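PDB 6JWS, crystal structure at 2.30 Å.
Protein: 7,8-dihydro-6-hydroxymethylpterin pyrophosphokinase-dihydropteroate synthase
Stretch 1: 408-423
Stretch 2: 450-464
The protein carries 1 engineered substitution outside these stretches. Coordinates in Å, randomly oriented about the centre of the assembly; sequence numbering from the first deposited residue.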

# COMPACT_ATOMS: atom_id res chain seq x y z
N PHE B 408 28.44 -4.26 -34.29
CA PHE B 408 28.00 -5.63 -34.50
C PHE B 408 27.00 -6.07 -33.43
O PHE B 408 27.13 -5.72 -32.25
CB PHE B 408 29.19 -6.59 -34.57
CG PHE B 408 30.19 -6.26 -35.65
CD1 PHE B 408 29.82 -6.26 -36.99
CD2 PHE B 408 31.50 -5.94 -35.33
CE1 PHE B 408 30.74 -5.96 -37.99
CE2 PHE B 408 32.42 -5.63 -36.32
CZ PHE B 408 32.04 -5.65 -37.65
N VAL B 409 26.00 -6.84 -33.88
CA VAL B 409 25.14 -7.58 -32.99
C VAL B 409 26.00 -8.63 -32.28
O VAL B 409 26.97 -9.12 -32.86
CB VAL B 409 24.00 -8.27 -33.76
CG1 VAL B 409 22.95 -8.82 -32.81
CG2 VAL B 409 23.39 -7.33 -34.79
N GLU B 410 25.62 -8.98 -31.05
CA GLU B 410 26.32 -10.00 -30.29
C GLU B 410 25.32 -11.02 -29.75
O GLU B 410 25.00 -11.00 -28.56
CB GLU B 410 27.07 -9.34 -29.13
CG GLU B 410 28.30 -8.56 -29.56
CD GLU B 410 28.85 -7.66 -28.47
OE1 GLU B 410 29.92 -8.00 -27.91
OE2 GLU B 410 28.20 -6.61 -28.18
N PRO B 411 24.86 -12.00 -30.56
CA PRO B 411 23.76 -12.87 -30.14
C PRO B 411 24.07 -13.65 -28.86
O PRO B 411 23.17 -13.85 -28.04
CB PRO B 411 23.56 -13.82 -31.33
CG PRO B 411 24.24 -13.13 -32.48
CD PRO B 411 25.40 -12.37 -31.88
N LYS B 412 25.33 -14.03 -28.67
CA LYS B 412 25.73 -14.84 -27.53
C LYS B 412 25.59 -14.02 -26.25
O LYS B 412 25.18 -14.56 -25.23
CB LYS B 412 27.18 -15.34 -27.65
CG LYS B 412 27.43 -16.41 -28.69
CD LYS B 412 28.83 -17.01 -28.56
CE LYS B 412 29.48 -17.41 -29.87
NZ LYS B 412 28.49 -17.96 -30.83
N ARG B 413 25.99 -12.74 -26.32
CA ARG B 413 25.84 -11.80 -25.22
C ARG B 413 24.35 -11.59 -24.94
O ARG B 413 23.94 -11.56 -23.79
CB ARG B 413 26.57 -10.50 -25.58
CG ARG B 413 26.51 -9.40 -24.53
CD ARG B 413 26.91 -8.07 -25.14
NE ARG B 413 27.64 -7.15 -24.28
CZ ARG B 413 27.10 -6.36 -23.35
NH1 ARG B 413 25.79 -6.37 -23.15
NH2 ARG B 413 27.86 -5.56 -22.63
N ALA B 414 23.54 -11.53 -26.00
CA ALA B 414 22.09 -11.38 -25.88
C ALA B 414 21.52 -12.55 -25.09
O ALA B 414 20.79 -12.33 -24.12
CB ALA B 414 21.42 -11.24 -27.23
N VAL B 415 21.88 -13.78 -25.49
CA VAL B 415 21.30 -14.97 -24.89
C VAL B 415 21.77 -15.12 -23.44
O VAL B 415 21.01 -15.55 -22.57
CB VAL B 415 21.58 -16.21 -25.77
CG1 VAL B 415 21.29 -17.52 -25.05
CG2 VAL B 415 20.77 -16.14 -27.05
N GLN B 416 23.03 -14.74 -23.18
CA GLN B 416 23.58 -14.75 -21.85
C GLN B 416 22.69 -13.90 -20.94
O GLN B 416 22.33 -14.33 -19.84
CB GLN B 416 24.98 -14.14 -21.90
CG GLN B 416 26.03 -14.85 -21.05
CD GLN B 416 27.40 -14.58 -21.64
OE1 GLN B 416 27.94 -15.38 -22.40
NE2 GLN B 416 27.95 -13.42 -21.32
N ARG B 417 22.37 -12.68 -21.40
CA ARG B 417 21.52 -11.74 -20.69
C ARG B 417 20.14 -12.34 -20.41
O ARG B 417 19.61 -12.17 -19.32
CB ARG B 417 21.44 -10.42 -21.47
CG ARG B 417 20.63 -9.33 -20.79
CD ARG B 417 21.12 -8.88 -19.42
NE ARG B 417 20.21 -7.90 -18.83
CZ ARG B 417 19.84 -7.86 -17.55
NH1 ARG B 417 20.32 -8.74 -16.69
NH2 ARG B 417 19.00 -6.93 -17.14
N MET B 418 19.59 -13.10 -21.38
CA MET B 418 18.32 -13.77 -21.20
C MET B 418 18.39 -14.79 -20.07
O MET B 418 17.43 -14.92 -19.31
CB MET B 418 17.84 -14.45 -22.48
CG MET B 418 17.46 -13.45 -23.54
SD MET B 418 17.07 -14.15 -25.16
CE MET B 418 15.58 -15.07 -24.78
N PHE B 419 19.52 -15.51 -19.97
CA PHE B 419 19.69 -16.50 -18.92
C PHE B 419 19.82 -15.80 -17.56
O PHE B 419 19.27 -16.25 -16.56
CB PHE B 419 20.81 -17.49 -19.26
CG PHE B 419 20.35 -18.67 -20.08
CD1 PHE B 419 19.83 -19.81 -19.47
CD2 PHE B 419 20.44 -18.66 -21.46
CE1 PHE B 419 19.40 -20.89 -20.22
CE2 PHE B 419 19.99 -19.74 -22.22
CZ PHE B 419 19.48 -20.85 -21.60
N GLU B 420 20.55 -14.70 -17.53
CA GLU B 420 20.71 -13.87 -16.35
C GLU B 420 19.34 -13.42 -15.81
O GLU B 420 19.06 -13.50 -14.61
CB GLU B 420 21.58 -12.70 -16.79
CG GLU B 420 22.48 -12.13 -15.73
CD GLU B 420 23.39 -11.09 -16.35
OE1 GLU B 420 24.21 -11.47 -17.24
OE2 GLU B 420 23.25 -9.91 -16.01
N MET B 421 18.45 -12.97 -16.70
CA MET B 421 17.17 -12.42 -16.25
C MET B 421 16.27 -13.53 -15.72
O MET B 421 15.53 -13.33 -14.77
CB MET B 421 16.48 -11.61 -17.36
CG MET B 421 17.13 -10.26 -17.57
SD MET B 421 16.28 -9.20 -18.78
CE MET B 421 16.37 -10.20 -20.27
N ILE B 422 16.37 -14.72 -16.32
CA ILE B 422 15.65 -15.88 -15.82
C ILE B 422 16.12 -16.18 -14.39
O ILE B 422 15.30 -16.31 -13.48
CB ILE B 422 15.84 -17.09 -16.76
CG1 ILE B 422 15.28 -16.81 -18.16
CG2 ILE B 422 15.23 -18.34 -16.17
CD1 ILE B 422 15.78 -17.80 -19.20
N ASN B 423 17.44 -16.24 -14.19
CA ASN B 423 18.03 -16.51 -12.89
C ASN B 423 17.70 -15.39 -11.90
O ASN B 423 17.64 -15.63 -10.70
CB ASN B 423 19.53 -16.81 -12.99
CG ASN B 423 19.83 -18.11 -13.72
OD1 ASN B 423 19.06 -19.08 -13.64
ND2 ASN B 423 20.94 -18.14 -14.45
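Stretch 2 (450-464) DLVVPVLQLFQKEWN

The centre of this contact is apolar and is built on Val 415, Val 455 and Phe 459. Each of the three fits as a knob into a hole on the other stretch. Val 415 sits among Val 455, Leu 458, Phe 459 and Glu 462. CG2 of Val 415 lies 3.8 Å from CG of Leu 458 and 3.6 Å from the backbone N of Phe 459. CG2 of Val 415 is 3.5 Å from the backbone O of Val 455, so Val 415 rests against the main chain of stretch 2 as well as its side chains. Val 455 fills the hole between Pro 411, Ala 414, Val 415 and Met 418. CG2 of Val 455 is 3.7 Å from CB of Ala 414, and CG1 of Val 455 is 4.0 Å from SD of Met 418. The small alanine side chain points toward stretch 2.

Phe 459 sits among Val 415, Met 418, Phe 419 and Ile 422. Of the stretch 2 residues it has the largest area covered by stretch 1. CE of Met 418 lies over one face of its ring, 3.4 Å from CG of Phe 459, in a CH-pi contact. CD1 of Ile 422 comes to the ring edge, 3.9 Å from CE1 of Phe 459.

Stretch 2 is helical throughout, residues 450-464, and the helix begins earlier in the chain. It is kinked at Pro 454 and Val 455, whose N atoms have no bond to the preceding turn. Proline has no amide hydrogen to give. From Leu 456 to Asn 464 each backbone N donates to the O four residues earlier. In stretch 1 the helix starts at Pro 411, with Glu 410 at the N-cap position. The two helices cross at -59°, with axes 9.0 Å apart at closest approach. Their N-to-C directions differ by 59°, so they run in broadly the same sense but well off parallel. The CA atoms of Pro 411 and Val 455 are 5.1 Å apart, those of Val 415 and Phe 459 5.6 Å.

Further out, CG2 of Val 409 meets CD2 of Leu 451 at 3.8 Å, ahead of the stretch 1 helix. Toward the C-terminal ends, CE2 of Phe 419 lies 3.7 Å from CE1 of Phe 459. Their ring planes are at 43°. CE1 of Phe 419 is 3.8 Å from CE3 of Trp 463.

At the polar edge the side chains of Lys 412 and Glu 462 make their contacts through carbon. CG of Lys 412 is 4.1 Å from CD2 of Leu 458. CB of Glu 462 is 3.9 Å from CE2 of Phe 419, while the end of the glutamate leads away. No hydrogen bond links the stretches. The contact buries 714 Å² in total.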

# COMPACT_ATOMS: atom_id res chain seq x y z
N ASP B 450 16.61 -9.50 -38.41
CA ASP B 450 17.98 -9.98 -38.20
C ASP B 450 18.49 -9.63 -36.80
O ASP B 450 19.42 -10.27 -36.32
CB ASP B 450 18.96 -9.49 -39.27
CG ASP B 450 18.81 -10.20 -40.61
OD1 ASP B 450 18.45 -11.41 -40.63
OD2 ASP B 450 19.01 -9.53 -41.64
N LEU B 451 17.88 -8.62 -36.16
CA LEU B 451 18.21 -8.32 -34.78
C LEU B 451 17.66 -9.40 -33.86
O LEU B 451 18.42 -9.86 -32.99
CB LEU B 451 17.71 -6.94 -34.37
CG LEU B 451 18.54 -5.77 -34.89
CD1 LEU B 451 17.86 -4.45 -34.58
CD2 LEU B 451 19.95 -5.80 -34.31
N VAL B 452 16.40 -9.83 -34.07
CA VAL B 452 15.74 -10.66 -33.07
C VAL B 452 15.76 -12.14 -33.41
O VAL B 452 15.90 -12.97 -32.51
CB VAL B 452 14.31 -10.21 -32.69
CG1 VAL B 452 14.29 -8.81 -32.10
CG2 VAL B 452 13.35 -10.28 -33.87
N VAL B 453 15.51 -12.51 -34.68
CA VAL B 453 15.33 -13.94 -34.93
C VAL B 453 16.59 -14.73 -34.55
O VAL B 453 16.47 -15.71 -33.81
CB VAL B 453 14.76 -14.27 -36.32
CG1 VAL B 453 14.78 -15.78 -36.59
CG2 VAL B 453 13.34 -13.74 -36.50
N PRO B 454 17.83 -14.35 -34.97
CA PRO B 454 19.02 -15.12 -34.60
C PRO B 454 19.14 -15.31 -33.08
O PRO B 454 19.42 -16.41 -32.60
CB PRO B 454 20.22 -14.33 -35.19
CG PRO B 454 19.59 -13.51 -36.32
CD PRO B 454 18.17 -13.21 -35.85
N VAL B 455 18.89 -14.22 -32.34
CA VAL B 455 18.93 -14.27 -30.88
C VAL B 455 17.95 -15.32 -30.37
O VAL B 455 18.32 -16.17 -29.55
CB VAL B 455 18.64 -12.90 -30.24
CG1 VAL B 455 18.36 -13.05 -28.76
CG2 VAL B 455 19.80 -11.94 -30.47
N LEU B 456 16.71 -15.29 -30.89
CA LEU B 456 15.69 -16.19 -30.39
C LEU B 456 16.02 -17.63 -30.74
O LEU B 456 15.69 -18.52 -29.96
CB LEU B 456 14.31 -15.80 -30.94
CG LEU B 456 13.65 -14.61 -30.25
CD1 LEU B 456 12.38 -14.20 -30.98
CD2 LEU B 456 13.37 -14.90 -28.78
N GLN B 457 16.63 -17.83 -31.93
CA GLN B 457 17.07 -19.13 -32.41
C GLN B 457 18.17 -19.70 -31.50
O GLN B 457 18.09 -20.85 -31.10
CB GLN B 457 17.55 -19.03 -33.87
CG GLN B 457 16.44 -19.27 -34.89
CD GLN B 457 16.75 -18.76 -36.27
OE1 GLN B 457 17.71 -18.01 -36.50
NE2 GLN B 457 15.92 -19.15 -37.22
N LEU B 458 19.17 -18.89 -31.17
CA LEU B 458 20.24 -19.30 -30.27
C LEU B 458 19.68 -19.60 -28.88
O LEU B 458 20.08 -20.59 -28.25
CB LEU B 458 21.31 -18.20 -30.25
CG LEU B 458 22.57 -18.48 -29.42
CD1 LEU B 458 23.24 -19.77 -29.83
CD2 LEU B 458 23.57 -17.33 -29.51
N PHE B 459 18.73 -18.79 -28.41
CA PHE B 459 18.15 -19.05 -27.09
C PHE B 459 17.46 -20.41 -27.07
O PHE B 459 17.62 -21.16 -26.10
CB PHE B 459 17.17 -17.95 -26.66
CG PHE B 459 16.51 -18.29 -25.34
CD1 PHE B 459 17.19 -18.09 -24.15
CD2 PHE B 459 15.25 -18.85 -25.31
CE1 PHE B 459 16.60 -18.42 -22.94
CE2 PHE B 459 14.67 -19.20 -24.10
CZ PHE B 459 15.35 -18.99 -22.92
N GLN B 460 16.68 -20.70 -28.11
CA GLN B 460 15.94 -21.95 -28.22
C GLN B 460 16.94 -23.12 -28.15
O GLN B 460 16.73 -24.08 -27.42
CB GLN B 460 15.07 -21.91 -29.49
CG GLN B 460 14.33 -23.19 -29.84
CD GLN B 460 13.71 -23.22 -31.22
OE1 GLN B 460 14.37 -23.00 -32.24
NE2 GLN B 460 12.41 -23.51 -31.29
N LYS B 461 18.06 -22.99 -28.88
CA LYS B 461 19.07 -24.02 -28.98
C LYS B 461 19.72 -24.26 -27.62
O LYS B 461 19.82 -25.40 -27.18
CB LYS B 461 20.07 -23.69 -30.10
CG LYS B 461 21.23 -24.66 -30.27
CD LYS B 461 22.46 -24.02 -30.88
CE LYS B 461 23.76 -24.40 -30.19
NZ LYS B 461 24.79 -23.34 -30.29
N GLU B 462 20.15 -23.19 -26.95
CA GLU B 462 20.76 -23.29 -25.63
C GLU B 462 19.77 -23.86 -24.61
O GLU B 462 20.14 -24.68 -23.76
CB GLU B 462 21.32 -21.95 -25.15
CG GLU B 462 22.39 -21.35 -26.04
CD GLU B 462 23.70 -22.11 -26.18
OE1 GLU B 462 23.67 -23.34 -26.42
OE2 GLU B 462 24.77 -21.47 -26.06
N TRP B 463 18.51 -23.44 -24.67
CA TRP B 463 17.54 -23.95 -23.71
C TRP B 463 17.45 -25.46 -23.85
O TRP B 463 17.39 -26.17 -22.85
CB TRP B 463 16.15 -23.31 -23.84
CG TRP B 463 15.24 -23.82 -22.77
CD1 TRP B 463 14.33 -24.82 -22.87
CD2 TRP B 463 15.25 -23.42 -21.38
NE1 TRP B 463 13.73 -25.05 -21.66
CE2 TRP B 463 14.28 -24.21 -20.73
CE3 TRP B 463 15.95 -22.46 -20.64
CZ2 TRP B 463 14.00 -24.07 -19.37
CZ3 TRP B 463 15.68 -22.32 -19.30
CH2 TRP B 463 14.71 -23.11 -18.68
N ASN B 464 17.40 -25.91 -25.11
CA ASN B 464 17.19 -27.31 -25.46
C ASN B 464 18.38 -28.15 -25.01
O ASN B 464 18.21 -29.33 -24.69
CB ASN B 464 16.89 -27.47 -26.95
CG ASN B 464 15.49 -27.03 -27.33
OD1 ASN B 464 14.54 -27.21 -26.58
ND2 ASN B 464 15.35 -26.46 -28.52